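Local coordinates for purine nucleoside phosphorylase (Schistosoma mansoni, PDB 5KO5) that catalyses the reversible phosphorolysis of purine nucleosides to the free base and ribose 1-phosphate, and is captured here with cytosine bound, at the interface of chains A and B. Coordinates in Å, arbitrary orientation; residue numbers count along the deposited sequence, not the author numbering. Chains: chain A/B, Purine nucleoside phosphorylase.

The interface of chains A and B. Residues chain A 149-152, 160-161; chain B 90-92, 200.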
# COMPACT_ATOMS: atom_id res chain seq x y z
N LEU A 149 -6.06 -1.27 11.34
CA LEU A 149 -7.29 -1.97 11.72
C LEU A 149 -7.70 -3.09 10.77
O LEU A 149 -8.73 -3.74 11.02
CB LEU A 149 -8.45 -0.96 11.90
CG LEU A 149 -8.43 -0.15 13.19
CD1 LEU A 149 -9.49 0.93 13.13
CD2 LEU A 149 -8.66 -1.07 14.41
N VAL A 150 -6.94 -3.36 9.70
CA VAL A 150 -7.29 -4.50 8.85
C VAL A 150 -7.26 -5.77 9.69
O VAL A 150 -6.28 -6.03 10.41
CB VAL A 150 -6.35 -4.59 7.65
CG1 VAL A 150 -6.53 -5.94 6.94
CG2 VAL A 150 -6.62 -3.47 6.67
N GLY A 151 -8.31 -6.58 9.57
CA GLY A 151 -8.49 -7.77 10.36
C GLY A 151 -9.87 -7.75 10.98
O GLY A 151 -10.64 -6.80 10.80
N PRO A 152 -10.20 -8.78 11.76
CA PRO A 152 -11.49 -8.77 12.46
C PRO A 152 -11.58 -7.55 13.36
O PRO A 152 -10.58 -7.12 13.94
CB PRO A 152 -11.45 -10.05 13.29
CG PRO A 152 -9.99 -10.39 13.40
CD PRO A 152 -9.38 -9.94 12.11
N ARG A 160 -16.57 -1.07 13.68
CA ARG A 160 -15.93 -1.61 12.48
C ARG A 160 -15.34 -0.50 11.61
O ARG A 160 -14.24 -0.65 11.06
CB ARG A 160 -16.95 -2.45 11.71
CG ARG A 160 -16.50 -2.88 10.30
CD ARG A 160 -15.49 -4.05 10.30
NE ARG A 160 -14.14 -3.66 10.70
CZ ARG A 160 -13.09 -4.47 10.64
NH1 ARG A 160 -11.90 -4.05 11.04
NH2 ARG A 160 -13.25 -5.72 10.24
N PHE A 161 -16.06 0.61 11.46
CA PHE A 161 -15.67 1.69 10.54
C PHE A 161 -15.54 2.99 11.32
O PHE A 161 -16.47 3.79 11.35
CB PHE A 161 -16.72 1.88 9.45
CG PHE A 161 -17.06 0.62 8.68
CD1 PHE A 161 -16.15 0.09 7.77
CD2 PHE A 161 -18.27 -0.01 8.87
CE1 PHE A 161 -16.46 -1.05 7.04
CE2 PHE A 161 -18.59 -1.17 8.15
CZ PHE A 161 -17.68 -1.68 7.24
N TYR B 90 -10.76 -5.48 4.07
CA TYR B 90 -10.43 -4.93 5.38
C TYR B 90 -10.68 -5.92 6.50
O TYR B 90 -10.22 -5.68 7.62
CB TYR B 90 -11.16 -3.60 5.66
CG TYR B 90 -12.66 -3.67 5.53
CD1 TYR B 90 -13.43 -4.36 6.45
CD2 TYR B 90 -13.31 -3.04 4.48
CE1 TYR B 90 -14.81 -4.44 6.32
CE2 TYR B 90 -14.68 -3.11 4.34
CZ TYR B 90 -15.42 -3.81 5.26
OH TYR B 90 -16.78 -3.89 5.10
N GLU B 91 -11.42 -7.01 6.25
CA GLU B 91 -11.59 -8.04 7.27
C GLU B 91 -10.36 -8.91 7.43
O GLU B 91 -10.28 -9.68 8.40
CB GLU B 91 -12.76 -8.95 6.93
CG GLU B 91 -14.10 -8.31 7.09
CD GLU B 91 -14.49 -8.04 8.56
OE1 GLU B 91 -14.00 -8.72 9.50
OE2 GLU B 91 -15.31 -7.14 8.75
N GLY B 92 -9.41 -8.83 6.50
CA GLY B 92 -8.23 -9.65 6.53
C GLY B 92 -8.25 -10.84 5.59
O GLY B 92 -7.30 -11.62 5.60
N PRO B 200 -10.30 -0.20 7.28
CA PRO B 200 -11.74 0.08 7.41
C PRO B 200 -12.06 1.45 8.01
O PRO B 200 -13.24 1.75 8.23
CB PRO B 200 -12.21 -1.01 8.38
CG PRO B 200 -11.00 -1.17 9.31
CD PRO B 200 -9.78 -1.01 8.40
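A:Phe161 turns the edge of its ring onto the phenol of B:Tyr90, the planes 84° apart and the centroids 5.3 Å from each other. The corner formed by CE1 and CZ does the touching: CE1 of A:Phe161 comes to 3.4 Å from CZ of B:Tyr90, the ring carbon that carries the hydroxyl. The phenol reaches this place with its CG lying between the backbone N and the carbonyl carbon (chi1 55°). One face of the A:Phe161 ring is capped within its own chain by CG of A:Arg160, and the backbone O of B:Pro200 lies in plane at the ring edge. B:Pro200, which follows a cis peptide bond, wedges its ring between two parts of chain A, with CG 3.6 Å from CB of A:Leu149 and CB toward the backbone of A:Arg160. The side chain of A:Arg160, bent at chi2 and chi3, crosses this proline at about a right angle, and one face of its guanidinium receives the edge atom CD1 of B:Tyr90, offset toward the rim of the group.

Further out, NH1 and NH2 of A:Arg160 grip A:Gly151 O end-on, with the acceptor almost in the guanidinium plane, which fixes the rotation of the group and ties two segments of chain A together. NH2 of A:Arg160 also makes a salt bridge to the carboxylate oxygen OE2 of B:Glu91 at 2.9 Å; its hydrogen-bond component is weak, and the carboxylate and guanidinium planes are steeply inclined to each other. At the rim, A:Gly151 N gives a nearly straight hydrogen bond of 2.9 Å to B:Tyr90 O (172° at H), with A:Val150 CG1 packing beside it against B:Gly92 CA.

Chain A supplies loop segments from the stretch between helices 140-143 and 170-182; chain B supplies the 3-10 helix 89-91 and the loop after strand 189-196. The patch is part of a subunit interface in the trimer typical of this PNP family.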